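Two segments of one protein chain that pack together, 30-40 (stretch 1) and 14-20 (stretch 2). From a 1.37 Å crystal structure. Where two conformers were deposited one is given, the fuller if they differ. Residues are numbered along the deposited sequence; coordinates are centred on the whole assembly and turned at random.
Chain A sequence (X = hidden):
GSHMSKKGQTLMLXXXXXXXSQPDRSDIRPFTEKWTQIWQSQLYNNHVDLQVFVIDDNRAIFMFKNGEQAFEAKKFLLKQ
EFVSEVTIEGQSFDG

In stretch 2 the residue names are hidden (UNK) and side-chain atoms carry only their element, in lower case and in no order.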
ATOM      1  N   PRO A  30       1.916   9.055 -16.054  1.00  8.30           N
ATOM      2  CA  PRO A  30       1.463   8.247 -17.206  1.00  8.28           C
ATOM      3  C   PRO A  30       2.404   7.059 -17.493  1.00  6.89           C
ATOM      4  O   PRO A  30       1.983   5.970 -17.838  1.00  8.65           O
ATOM      5  CB  PRO A  30       1.481   9.233 -18.388  1.00 11.41           C
ATOM      6  CG  PRO A  30       1.480  10.603 -17.760  1.00 12.57           C
ATOM      7  CD  PRO A  30       2.074  10.486 -16.375  1.00  9.16           C
ATOM      8  N   PHE A  31       3.690   7.292 -17.341  1.00  7.67           N
ATOM      9  CA  PHE A  31       4.726   6.296 -17.609  1.00  6.16           C
ATOM     10  C   PHE A  31       4.668   5.206 -16.534  1.00  5.62           C
ATOM     11  O   PHE A  31       4.701   4.004 -16.842  1.00  5.91           O
ATOM     12  CB  PHE A  31       6.057   7.039 -17.623  1.00  8.22           C
ATOM     13  CG  PHE A  31       7.241   6.234 -18.053  1.00  6.86           C
ATOM     14  CD1 PHE A  31       7.555   6.103 -19.395  1.00  8.10           C
ATOM     15  CD2 PHE A  31       8.109   5.706 -17.128  1.00  9.08           C
ATOM     16  CE1 PHE A  31       8.689   5.397 -19.792  1.00 10.26           C
ATOM     17  CE2 PHE A  31       9.242   5.001 -17.533  1.00 11.41           C
ATOM     18  CZ  PHE A  31       9.527   4.878 -18.855  1.00 10.90           C
ATOM     19  N   THR A  32       4.508   5.591 -15.283  1.00  6.03           N
ATOM     20  CA  THR A  32       4.359   4.609 -14.203  1.00  5.70           C
ATOM     21  C   THR A  32       3.109   3.780 -14.382  1.00  6.11           C
ATOM     22  O   THR A  32       3.149   2.566 -14.237  1.00  6.49           O
ATOM     23  CB  THR A  32       4.300   5.354 -12.886  1.00  6.36           C
ATOM     24  OG1 THR A  32       5.544   6.056 -12.754  1.00  7.26           O
ATOM     25  CG2 THR A  32       4.104   4.424 -11.688  1.00  8.86           C
ATOM     26  N   GLU A  33       2.010   4.410 -14.776  1.00  6.46           N
ATOM     27  CA  GLU A  33       0.767   3.676 -14.975  1.00  6.97           C
ATOM     28  C   GLU A  33       0.911   2.724 -16.155  1.00  6.88           C
ATOM     29  O   GLU A  33       0.469   1.557 -16.058  1.00  9.15           O
ATOM     30  CB  GLU A  33      -0.416   4.627 -15.152  1.00  9.49           C
ATOM     31  CG  GLU A  33      -0.744   5.374 -13.854  1.00 12.64           C
ATOM     32  CD  GLU A  33      -2.013   6.195 -13.858  0.64 28.14           C
ATOM     33  OE1 GLU A  33      -2.749   6.164 -14.856  0.62 38.67           O
ATOM     34  OE2 GLU A  33      -2.273   6.856 -12.826  0.69 34.19           O
ATOM     35  N   LYS A  34       1.550   3.144 -17.232  1.00  7.56           N
ATOM     36  CA  LYS A  34       1.740   2.287 -18.383  1.00  6.99           C
ATOM     37  C   LYS A  34       2.549   1.067 -17.999  1.00  7.30           C
ATOM     38  O   LYS A  34       2.170  -0.090 -18.259  1.00  6.64           O
ATOM     39  CB  LYS A  34       2.459   3.037 -19.501  1.00  8.65           C
ATOM     40  CG  LYS A  34       2.878   2.154 -20.657  1.00  8.89           C
ATOM     41  CD  LYS A  34       3.544   2.930 -21.782  1.00 11.33           C
ATOM     42  CE  LYS A  34       4.146   2.010 -22.815  1.00 13.69           C
ATOM     43  NZ  LYS A  34       4.740   2.796 -23.941  1.00 21.73           N
ATOM     44  N   TRP A  35       3.718   1.302 -17.415  1.00  6.43           N
ATOM     45  CA  TRP A  35       4.660   0.208 -17.231  1.00  6.00           C
ATOM     46  C   TRP A  35       4.285  -0.721 -16.091  1.00  5.51           C
ATOM     47  O   TRP A  35       4.503  -1.929 -16.198  1.00  6.34           O
ATOM     48  CB  TRP A  35       6.108   0.738 -17.115  1.00  6.18           C
ATOM     49  CG  TRP A  35       6.559   1.122 -18.485  1.00  7.95           C
ATOM     50  CD1 TRP A  35       6.600   2.382 -19.033  1.00  9.08           C
ATOM     51  CD2 TRP A  35       6.888   0.219 -19.531  1.00  7.90           C
ATOM     52  NE1 TRP A  35       6.952   2.304 -20.360  1.00 10.03           N
ATOM     53  CE2 TRP A  35       7.133   0.985 -20.681  1.00  8.47           C
ATOM     54  CE3 TRP A  35       7.015  -1.169 -19.602  1.00  9.32           C
ATOM     55  CZ2 TRP A  35       7.510   0.402 -21.900  1.00 10.56           C
ATOM     56  CZ3 TRP A  35       7.395  -1.741 -20.815  1.00 10.72           C
ATOM     57  CH2 TRP A  35       7.646  -0.952 -21.932  1.00 11.23           C
ATOM     58  N   THR A  36       3.688  -0.207 -15.023  1.00  5.75           N
ATOM     59  CA  THR A  36       3.246  -1.106 -13.961  1.00  6.06           C
ATOM     60  C   THR A  36       2.177  -2.046 -14.461  1.00  7.68           C
ATOM     61  O   THR A  36       2.163  -3.211 -14.066  1.00  7.18           O
ATOM     62  CB  THR A  36       2.796  -0.389 -12.677  1.00  7.51           C
ATOM     63  OG1 THR A  36       1.757   0.547 -12.964  1.00  7.25           O
ATOM     64  CG2 THR A  36       3.976   0.327 -12.042  1.00  8.76           C
ATOM     65  N   GLN A  37       1.308  -1.608 -15.353  1.00  5.70           N
ATOM     66  CA  GLN A  37       0.308  -2.524 -15.861  0.55  7.29           C
ATOM     67  C   GLN A  37       0.924  -3.559 -16.782  1.00  5.46           C
ATOM     68  O   GLN A  37       0.522  -4.713 -16.751  1.00  7.00           O
ATOM     69  CB  GLN A  37      -0.822  -1.807 -16.577  0.55  7.63           C
ATOM     70  CG  GLN A  37      -1.932  -2.790 -16.818  0.55  9.44           C
ATOM     71  CD  GLN A  37      -3.275  -2.186 -17.111  0.55 19.23           C
ATOM     72  OE1 GLN A  37      -3.801  -1.369 -16.342  0.55 19.52           O
ATOM     73  NE2 GLN A  37      -3.891  -2.666 -18.182  0.55 10.58           N
ATOM     74  N   ILE A  38       1.908  -3.174 -17.574  1.00  5.96           N
ATOM     75  CA  ILE A  38       2.619  -4.129 -18.420  1.00  5.66           C
ATOM     76  C   ILE A  38       3.326  -5.174 -17.564  1.00  6.28           C
ATOM     77  O   ILE A  38       3.234  -6.392 -17.830  1.00  6.40           O
ATOM     78  CB  ILE A  38       3.593  -3.428 -19.396  1.00  6.37           C
ATOM     79  CG1 ILE A  38       2.797  -2.661 -20.450  1.00  6.91           C
ATOM     80  CG2 ILE A  38       4.542  -4.420 -20.053  1.00  8.12           C
ATOM     81  CD1 ILE A  38       3.630  -1.636 -21.205  1.00 10.09           C
ATOM     82  N   TRP A  39       4.052  -4.739 -16.542  1.00  6.34           N
ATOM     83  CA  TRP A  39       4.717  -5.701 -15.651  1.00  6.78           C
ATOM     84  C   TRP A  39       3.695  -6.608 -14.986  1.00  7.03           C
ATOM     85  O   TRP A  39       3.941  -7.807 -14.840  1.00  7.05           O
ATOM     86  CB  TRP A  39       5.607  -5.010 -14.628  1.00  6.47           C
ATOM     87  CG  TRP A  39       6.669  -4.183 -15.262  1.00  5.63           C
ATOM     88  CD1 TRP A  39       7.331  -4.449 -16.424  1.00  7.22           C
ATOM     89  CD2 TRP A  39       7.180  -2.933 -14.781  1.00  5.93           C
ATOM     90  NE1 TRP A  39       8.230  -3.434 -16.693  1.00  7.28           N
ATOM     91  CE2 TRP A  39       8.139  -2.500 -15.704  1.00  7.09           C
ATOM     92  CE3 TRP A  39       6.905  -2.143 -13.662  1.00  6.72           C
ATOM     93  CZ2 TRP A  39       8.834  -1.301 -15.533  1.00  7.36           C
ATOM     94  CZ3 TRP A  39       7.585  -0.947 -13.509  1.00  7.03           C
ATOM     95  CH2 TRP A  39       8.523  -0.539 -14.450  1.00  6.57           C
ATOM     96  N   GLN A  40       2.559  -6.064 -14.576  1.00  5.78           N
ATOM     97  CA  GLN A  40       1.502  -6.882 -13.995  1.00  6.51           C
ATOM     98  C   GLN A  40       1.070  -7.953 -14.992  1.00  7.05           C
ATOM     99  O   GLN A  40       0.865  -9.127 -14.620  1.00  6.37           O
ATOM    100  CB  GLN A  40       0.320  -6.008 -13.601  1.00  6.65           C
ATOM    101  CG  GLN A  40      -0.885  -6.788 -13.092  1.00  7.32           C
ATOM    102  CD  GLN A  40      -2.084  -5.902 -12.902  1.00  8.28           C
ATOM    103  OE1 GLN A  40      -2.337  -4.997 -13.710  1.00 10.60           O
ATOM    104  NE2 GLN A  40      -2.851  -6.163 -11.856  1.00 10.17           N
ATOM    105  N   UNK A  14       6.886  -2.560  -3.083  0.52  7.45           N
ATOM    106  CA  UNK A  14       6.921  -1.186  -3.512  0.52  6.17           C
ATOM    107  C   UNK A  14       7.861  -1.175  -4.698  0.52  7.10           C
ATOM    108  O   UNK A  14       8.932  -1.789  -4.654  0.52  5.39           O
ATOM    109  c   UNK A  14       7.426  -0.287  -2.397  0.52 10.20           C
ATOM    110  c   UNK A  14       5.638  -1.261   0.780  0.52 11.87           C
ATOM    111  c   UNK A  14       4.758   0.832   0.006  0.52 13.93           C
ATOM    112  c   UNK A  14       4.760  -0.203   0.933  0.52 19.41           C
ATOM    113  c   UNK A  14       6.505  -0.244  -1.225  0.52 11.19           C
ATOM    114  c   UNK A  14       5.614   0.799  -1.068  0.52 11.85           C
ATOM    115  c   UNK A  14       6.497  -1.278  -0.303  0.52 12.97           C
ATOM    116  N   UNK A  15       7.437  -0.489  -5.752  0.52  5.91           N
ATOM    117  CA  UNK A  15       8.132  -0.509  -7.024  0.52  8.49           C
ATOM    118  C   UNK A  15       8.325   0.924  -7.507  0.52  6.24           C
ATOM    119  O   UNK A  15       7.355   1.607  -7.835  0.52  6.25           O
ATOM    120  c   UNK A  15       8.071  -1.391  -9.364  0.52  8.21           C
ATOM    121  c   UNK A  15       7.315  -1.297  -8.063  0.52 10.98           C
ATOM    122  c   UNK A  15       6.972  -2.680  -7.534  0.52 11.97           C
ATOM    123  N   UNK A  16       9.559   1.404  -7.496  1.00  7.02           N
ATOM    124  CA  UNK A  16       9.850   2.744  -7.996  1.00  7.07           C
ATOM    125  C   UNK A  16      10.109   2.696  -9.482  1.00  6.88           C
ATOM    126  O   UNK A  16      10.619   1.692 -10.006  1.00  9.33           O
ATOM    127  N   UNK A  17       9.745   3.763 -10.176  1.00  7.05           N
ATOM    128  CA  UNK A  17       9.876   3.837 -11.612  1.00  6.92           C
ATOM    129  C   UNK A  17      10.710   5.057 -11.950  1.00  7.08           C
ATOM    130  O   UNK A  17      10.549   6.127 -11.346  1.00  7.26           O
ATOM    131  c   UNK A  17       8.565   4.072 -13.767  1.00  9.20           C
ATOM    132  c   UNK A  17       8.489   3.917 -12.265  1.00  7.25           C
ATOM    133  c   UNK A  17       7.698   2.672 -11.897  1.00  9.66           C
ATOM    134  N   UNK A  18      11.630   4.866 -12.897  1.00  7.39           N
ATOM    135  CA  UNK A  18      12.437   5.969 -13.439  1.00  8.33           C
ATOM    136  C   UNK A  18      12.406   5.868 -14.960  1.00  9.91           C
ATOM    137  O   UNK A  18      12.559   4.778 -15.541  1.00 10.83           O
ATOM    138  c   UNK A  18      13.890   5.908 -12.928  1.00  9.97           C
ATOM    139  c   UNK A  18      14.812   6.860 -13.722  1.00 13.28           C
ATOM    140  c   UNK A  18      13.952   6.292 -11.466  1.00 14.18           C
ATOM    141  N   UNK A  19      12.173   6.993 -15.609  1.00  8.65           N
ATOM    142  CA  UNK A  19      12.311   7.104 -17.050  1.00  8.28           C
ATOM    143  C   UNK A  19      13.749   7.538 -17.331  1.00  8.66           C
ATOM    144  O   UNK A  19      14.125   8.648 -16.983  1.00  9.42           O
ATOM    145  o   UNK A  19      10.524   9.033 -19.599  1.00 16.94           O
ATOM    146  o   UNK A  19      12.334   7.796 -19.716  1.00 11.69           O
ATOM    147  c   UNK A  19      11.336   8.146 -17.569  1.00  9.83           C
ATOM    148  c   UNK A  19      11.406   8.323 -19.064  1.00 13.01           C
ATOM    149  N   UNK A  20      14.564   6.656 -17.939  1.00  7.92           N
ATOM    150  CA  UNK A  20      15.980   6.984 -18.134  1.00  9.95           C
ATOM    151  C   UNK A  20      16.203   8.177 -19.061  1.00 11.56           C
ATOM    152  O   UNK A  20      17.260   8.790 -19.027  1.00 11.22           O
ATOM    153  c   UNK A  20      14.252   5.291 -18.366  1.00  8.41           C
ATOM    154  c   UNK A  20      16.551   5.707 -18.751  1.00 13.00           C
ATOM    155  c   UNK A  20      15.599   4.630 -18.346  1.00 14.55           C
TER

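Position 14 opens the strand segment with seven side-chain carbons, one leading to a flat ring of six. An aromatic ring of carbon alone, with no hydroxyl, identifies phenylalanine, F14. Its side chain is out of reach of the helix, yet it is buried, as suits a large apolar ring packed elsewhere in the structure.

Position 15 carries three carbons, one attached to the backbone and bearing the other two. Branching at CB with no heteroatom means valine, V15. Its CA-to-CB bond points toward the helix, and CG1 lies 4.2 Å from CZ3 of W39. A compact branched side chain suits both the extended strand and this buried, apolar setting.

At position 16 the atoms stop at the backbone: no side chain is present, so this is glycine, G16. A CB here would point away from the helix, in keeping with the alternation of a strand.

Position 17 again has three carbons forked at CB, hence valine, V17, and its CA-to-CB bond points toward the helix. This residue gives up more surface to the contact than any other. CG1 lies 3.8 Å from F31 CD2, at the edge of that ring, while CG2 lies 4.0 Å from W39 CZ3, at the edge of the indole, and 4.4 Å from T36 CG2. CB comes within 3.7 Å of T32 OG1, a hydroxyl that finds its hydrogen bond elsewhere. The two methyls thus reach different aromatic neighbours, something a CB fork does well.

Position 18, past the strand, has the same three-carbon fork and is also valine, V18. Its CA-to-CB bond points away from the helix; the backbone makes the approach, with O 3.9 Å from F31 CE2.

Position 19 shows two carbons, the second carrying two oxygens: a short carboxylate, read as aspartate, D19. Its CB sits over one face of the F31 ring, 4.0 Å from the ring centroid, in a CH-pi contact. Both carboxylate oxygens are hydrogen-bonded just outside the two stretches, so the buried acid is satisfied.

Position 20 has three carbons closing a ring onto its own N, which defines proline, P20. Exposed and beyond close contact, it suits this part of the chain beyond the strand, where its ring restrains phi, here -64°.

The contact works by apolar packing, without a hydrogen bond across it. V15 and V17, two residues apart on one side of the strand, both meet W39, and V17 also meets F31, while D19 covers a face of F31. Within the helix, T36 OG1 donates to T32 O at 2.8 Å, leaving the T36 methyl to face V17.

Stretch 2 (14-20) FVGVVDP
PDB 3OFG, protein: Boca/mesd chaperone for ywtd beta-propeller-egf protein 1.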